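Local coordinates for actinorhodin polyketide putative beta-ketoacyl synthase 2 (Streptomyces coelicolor A3, PDB 1TQY), which serves as the chain length factor of actinorhodin biosynthesis, a member of the beta-ketoacyl synthase family that probably takes part in building the polyketide chain, at residues L12-G17 / V243-A248; D93-P98 / R253-A258. All blocks are in the same frame, centred on the assembly; numbering follows the deposited sequence.

Contact 1: L12-G17 / V243-A248; sequences LITGVG and VLEDSA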
loop_
_atom_site.group_PDB
_atom_site.type_symbol
_atom_site.label_atom_id
_atom_site.label_comp_id
_atom_site.label_asym_id
_atom_site.label_seq_id
_atom_site.Cartn_x
_atom_site.Cartn_y
_atom_site.Cartn_z
ATOM N N LEU B 12 -10.481 19.948 -4.783
ATOM C CA LEU B 12 -11.884 19.838 -4.417
ATOM C C LEU B 12 -12.414 18.412 -4.516
ATOM O O LEU B 12 -11.856 17.579 -5.227
ATOM C CB LEU B 12 -12.726 20.749 -5.316
ATOM C CG LEU B 12 -12.257 22.203 -5.454
ATOM C CD1 LEU B 12 -13.082 22.898 -6.519
ATOM C CD2 LEU B 12 -12.388 22.922 -4.121
ATOM N N ILE B 13 -13.486 18.147 -3.775
ATOM C CA ILE B 13 -14.158 16.852 -3.783
ATOM C C ILE B 13 -15.385 17.134 -4.654
ATOM O O ILE B 13 -16.329 17.796 -4.206
ATOM C CB ILE B 13 -14.680 16.450 -2.374
ATOM C CG1 ILE B 13 -13.598 16.661 -1.310
ATOM C CG2 ILE B 13 -15.179 15.001 -2.398
ATOM C CD1 ILE B 13 -12.442 15.726 -1.395
ATOM N N THR B 14 -15.375 16.644 -5.887
ATOM C CA THR B 14 -16.484 16.896 -6.804
ATOM C C THR B 14 -17.510 15.775 -6.894
ATOM O O THR B 14 -18.660 16.008 -7.269
ATOM C CB THR B 14 -15.963 17.175 -8.226
ATOM O OG1 THR B 14 -15.077 16.123 -8.619
ATOM C CG2 THR B 14 -15.216 18.499 -8.275
ATOM N N GLY B 15 -17.094 14.561 -6.562
ATOM C CA GLY B 15 -18.015 13.446 -6.624
ATOM C C GLY B 15 -17.769 12.417 -5.541
ATOM O O GLY B 15 -16.626 12.126 -5.199
ATOM N N VAL B 16 -18.839 11.865 -4.987
ATOM C CA VAL B 16 -18.683 10.860 -3.947
ATOM C C VAL B 16 -19.503 9.613 -4.248
ATOM O O VAL B 16 -20.516 9.672 -4.943
ATOM C CB VAL B 16 -19.076 11.427 -2.550
ATOM C CG1 VAL B 16 -18.342 12.746 -2.301
ATOM C CG2 VAL B 16 -20.577 11.618 -2.455
ATOM N N GLY B 17 -19.028 8.479 -3.745
ATOM C CA GLY B 17 -19.717 7.217 -3.945
ATOM C C GLY B 17 -19.668 6.432 -2.649
ATOM O O GLY B 17 -18.584 6.080 -2.176
ATOM N N VAL B 243 -14.028 11.596 -5.889
ATOM C CA VAL B 243 -13.290 12.177 -6.995
ATOM C C VAL B 243 -12.714 13.512 -6.550
ATOM O O VAL B 243 -13.445 14.420 -6.173
ATOM C CB VAL B 243 -14.222 12.377 -8.218
ATOM C CG1 VAL B 243 -13.482 13.080 -9.341
ATOM C CG2 VAL B 243 -14.738 11.024 -8.688
ATOM N N LEU B 244 -11.394 13.611 -6.556
ATOM C CA LEU B 244 -10.755 14.849 -6.174
ATOM C C LEU B 244 -10.124 15.400 -7.430
ATOM O O LEU B 244 -9.681 14.639 -8.296
ATOM C CB LEU B 244 -9.663 14.615 -5.129
ATOM C CG LEU B 244 -9.872 13.620 -3.998
ATOM C CD1 LEU B 244 -8.900 13.966 -2.891
ATOM C CD2 LEU B 244 -11.299 13.644 -3.489
ATOM N N GLU B 245 -10.090 16.723 -7.540
ATOM C CA GLU B 245 -9.472 17.334 -8.691
ATOM C C GLU B 245 -9.086 18.778 -8.479
ATOM O O GLU B 245 -9.572 19.446 -7.565
ATOM C CB GLU B 245 -10.361 17.175 -9.927
ATOM C CG GLU B 245 -11.778 17.678 -9.799
ATOM C CD GLU B 245 -12.670 17.189 -10.950
ATOM O OE1 GLU B 245 -12.240 17.270 -12.129
ATOM O OE2 GLU B 245 -13.807 16.742 -10.682
ATOM N N ASP B 246 -8.157 19.218 -9.320
ATOM C CA ASP B 246 -7.626 20.568 -9.314
ATOM C C ASP B 246 -8.763 21.558 -9.512
ATOM O O ASP B 246 -9.606 21.387 -10.396
ATOM C CB ASP B 246 -6.591 20.696 -10.441
ATOM C CG ASP B 246 -5.942 22.059 -10.495
ATOM O OD1 ASP B 246 -6.642 23.058 -10.778
ATOM O OD2 ASP B 246 -4.720 22.124 -10.253
ATOM N N SER B 247 -8.787 22.586 -8.673
ATOM C CA SER B 247 -9.823 23.613 -8.738
ATOM C C SER B 247 -9.998 24.175 -10.144
ATOM O O SER B 247 -11.103 24.202 -10.690
ATOM C CB SER B 247 -9.473 24.761 -7.796
ATOM O OG SER B 247 -10.539 24.986 -6.899
ATOM N N ALA B 248 -8.890 24.640 -10.711
ATOM C CA ALA B 248 -8.885 25.217 -12.044
ATOM C C ALA B 248 -9.395 24.207 -13.061
ATOM O O ALA B 248 -10.349 24.483 -13.790
ATOM C CB ALA B 248 -7.480 25.676 -12.407
#

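Contact 2: D93-P98 / R253-A258; sequences DAKADP and RGRHDA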
loop_
_atom_site.group_PDB
_atom_site.type_symbol
_atom_site.label_atom_id
_atom_site.label_comp_id
_atom_site.label_asym_id
_atom_site.label_seq_id
_atom_site.Cartn_x
_atom_site.Cartn_y
_atom_site.Cartn_z
ATOM N N ASP B 93 -21.327 11.168 -10.200
ATOM C CA ASP B 93 -21.848 12.160 -9.258
ATOM C C ASP B 93 -21.150 13.482 -9.586
ATOM O O ASP B 93 -21.726 14.568 -9.463
ATOM C CB ASP B 93 -21.516 11.755 -7.817
ATOM C CG ASP B 93 -22.001 12.771 -6.790
ATOM O OD1 ASP B 93 -21.310 12.936 -5.762
ATOM O OD2 ASP B 93 -23.068 13.397 -6.988
ATOM N N ALA B 94 -19.899 13.365 -10.015
ATOM C CA ALA B 94 -19.090 14.517 -10.377
ATOM C C ALA B 94 -19.292 14.892 -11.838
ATOM O O ALA B 94 -18.681 15.842 -12.332
ATOM C CB ALA B 94 -17.616 14.213 -10.131
ATOM N N LYS B 95 -20.131 14.140 -12.536
ATOM C CA LYS B 95 -20.364 14.417 -13.945
ATOM C C LYS B 95 -19.033 14.390 -14.686
ATOM O O LYS B 95 -18.756 15.267 -15.498
ATOM C CB LYS B 95 -21.011 15.795 -14.119
ATOM C CG LYS B 95 -22.523 15.779 -14.206
ATOM C CD LYS B 95 -23.143 15.130 -12.989
ATOM C CE LYS B 95 -24.622 14.867 -13.223
ATOM N NZ LYS B 95 -25.333 16.117 -13.614
ATOM N N ALA B 96 -18.200 13.398 -14.389
ATOM C CA ALA B 96 -16.904 13.279 -15.045
ATOM C C ALA B 96 -16.916 12.072 -15.974
ATOM O O ALA B 96 -17.286 10.971 -15.570
ATOM C CB ALA B 96 -15.795 13.133 -14.010
ATOM N N ASP B 97 -16.513 12.285 -17.221
ATOM C CA ASP B 97 -16.484 11.212 -18.204
ATOM C C ASP B 97 -15.049 10.825 -18.538
ATOM O O ASP B 97 -14.381 11.514 -19.302
ATOM C CB ASP B 97 -17.200 11.651 -19.482
ATOM C CG ASP B 97 -17.186 10.581 -20.557
ATOM O OD1 ASP B 97 -17.618 10.883 -21.694
ATOM O OD2 ASP B 97 -16.748 9.442 -20.271
ATOM N N PRO B 98 -14.562 9.707 -17.973
ATOM C CA PRO B 98 -13.198 9.214 -18.203
ATOM C C PRO B 98 -12.845 9.112 -19.688
ATOM O O PRO B 98 -11.695 9.308 -20.076
ATOM C CB PRO B 98 -13.209 7.847 -17.530
ATOM C CG PRO B 98 -14.197 8.015 -16.432
ATOM C CD PRO B 98 -15.307 8.796 -17.087
ATOM N N ARG B 253 -13.474 22.277 -16.707
ATOM C CA ARG B 253 -14.197 21.077 -17.120
ATOM C C ARG B 253 -15.697 21.361 -17.181
ATOM O O ARG B 253 -16.454 20.632 -17.821
ATOM C CB ARG B 253 -13.906 19.948 -16.117
ATOM C CG ARG B 253 -14.646 18.642 -16.351
ATOM C CD ARG B 253 -13.955 17.484 -15.633
ATOM N NE ARG B 253 -14.218 17.438 -14.200
ATOM C CZ ARG B 253 -15.398 17.131 -13.673
ATOM N NH1 ARG B 253 -16.418 16.847 -14.465
ATOM N NH2 ARG B 253 -15.562 17.100 -12.356
ATOM N N GLY B 254 -16.114 22.434 -16.518
ATOM C CA GLY B 254 -17.518 22.791 -16.493
ATOM C C GLY B 254 -18.165 22.361 -15.191
ATOM O O GLY B 254 -19.380 22.486 -15.012
ATOM N N ARG B 255 -17.344 21.841 -14.284
ATOM C CA ARG B 255 -17.802 21.381 -12.978
ATOM C C ARG B 255 -17.568 22.510 -11.983
ATOM O O ARG B 255 -16.466 22.663 -11.461
ATOM C CB ARG B 255 -17.013 20.132 -12.553
ATOM C CG ARG B 255 -17.384 19.571 -11.187
ATOM C CD ARG B 255 -18.804 19.037 -11.170
ATOM N NE ARG B 255 -19.184 18.505 -9.863
ATOM C CZ ARG B 255 -20.370 17.970 -9.595
ATOM N NH1 ARG B 255 -21.293 17.894 -10.543
ATOM N NH2 ARG B 255 -20.639 17.508 -8.382
ATOM N N HIS B 256 -18.604 23.307 -11.740
ATOM C CA HIS B 256 -18.507 24.433 -10.813
ATOM C C HIS B 256 -19.128 24.095 -9.465
ATOM O O HIS B 256 -19.157 24.920 -8.553
ATOM C CB HIS B 256 -19.218 25.661 -11.384
ATOM C CG HIS B 256 -18.761 26.039 -12.756
ATOM N ND1 HIS B 256 -19.078 25.300 -13.875
ATOM C CD2 HIS B 256 -17.987 27.062 -13.187
ATOM C CE1 HIS B 256 -18.520 25.852 -14.938
ATOM N NE2 HIS B 256 -17.851 26.922 -14.548
ATOM N N ASP B 257 -19.631 22.877 -9.343
ATOM C CA ASP B 257 -20.249 22.463 -8.102
ATOM C C ASP B 257 -19.416 21.358 -7.453
ATOM O O ASP B 257 -18.975 20.423 -8.125
ATOM C CB ASP B 257 -21.680 21.996 -8.387
ATOM C CG ASP B 257 -22.480 21.759 -7.129
ATOM O OD1 ASP B 257 -22.356 22.569 -6.178
ATOM O OD2 ASP B 257 -23.251 20.769 -7.102
ATOM N N ALA B 258 -19.179 21.480 -6.150
ATOM C CA ALA B 258 -18.401 20.484 -5.421
ATOM C C ALA B 258 -18.905 20.331 -3.989
ATOM O O ALA B 258 -19.818 21.035 -3.569
ATOM C CB ALA B 258 -16.918 20.858 -5.432
#

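Contact 1: L12-G17 / V243-A248
Leu12 and Glu245 are an antiparallel hydrogen-bonded pair: Leu12 N gives a nearly straight bond to Glu245 O (3.0 Å, 173° at the hydrogen), and Glu245 N returns one to Leu12 O. Ile13 and Leu244 follow as a non-hydrogen-bonded pair, and their side chains lie side by side. Then the register slips by one residue, because both Thr14 and Gly15 face Val243. In this beta bulge Thr14 N donates to Val243 O at 3.0 Å, while Val243 N donates to Gly15 O at 2.7 Å. Gly15 N is buried without any partner in the model. Leu12 O takes a further CA-H contact from Leu244 CA at 3.1 Å. On the face shared by Leu12 and Glu245, the Thr14 side chain is turned with OG1 between its own N and carbonyl carbon (chi1 52°). From there OG1 gives a short bond of 2.5 Å to Glu245 OE2, which accepts with its anti lone pair, and the two side chains cross at about a right angle. The same OE2 forms a salt bridge with Arg253. Farther along, Leu12 CD1 meets Ser247 OG at 3.3 Å, just beyond the N-cap residue Asp246. A buried carboxylate oxygen thus has both a hydroxyl and an arginine as partners, which should favour its charged form, and the Thr14-Glu245 bond adds a side-chain link to the backbone pairing of strands 11-20 and 238-246 in this ketosynthase-family core.

Contact 2: D93-P98 / R253-A258
Arg253 and Ala94 meet through a guanidinium and a backbone carbonyl. Arg253 NH1 donates to Ala94 O at 3.3 Å, with the oxygen in the guanidinium plane, and NH2 adds a weak bond of 3.4 Å to the same atom. The Arg253 side chain starts out extended, CG anti to the backbone N, and bends at chi3 (78°), which turns NE, and chi4 (70°) then sets CZ. Its flat end is sandwiched: Ala96 CB lies over one face, 3.8 Å above the plane and toward the rim, and Arg255 CB lies over the opposite face. Lys95 O is also near the edge, 3.0 Å from Arg253 NH1, while NH2 has its stronger partner in Glu245. Arg255 takes another course. It too leaves with CG anti to the backbone N, but bends at chi2 (66°), which swings CD to 3.4 Å from Ala94 O. Its guanidinium then lies against the backbone, with Ala94 CA centred 3.8 Å above one face, and the Lys95 side chain crosses that of Arg255 at about a right angle. Arg255 NH2 makes a weak bond to Thr14 O, while Asp93 OD1 accepts from both Tyr259 OH and Val16 N. Helix 78-93 ends here in a Schellman motif, as does helix 247-253, where Gly254 has positive phi. Two arginines from the second helix end and its following loop therefore gather round carbonyls at the C-terminus of the first, where the partial negative charge of a helix end would probably favour them.

Overall arrangement
From the N terminus, strand 11-20 supplies the first half of contact 1, and the chain then runs through helix 78-93, whose end opens contact 2. Well over a hundred residues later strand 238-246 returns beside strand 11-20 and closes the long loop of contact 1. Helix 247-253 follows at once, and the turn after it closes contact 2, so the two loops cross rather than nest. The next strand, 260-269, pairs with the other side of strand 11-20. With centres about 8 Å apart, the contacts touch directly: the Glu245-Arg253 salt bridge ties strand 238-246 to the end of helix 247-253, while Asp93 ties the end of helix 78-93 to strand 11-20.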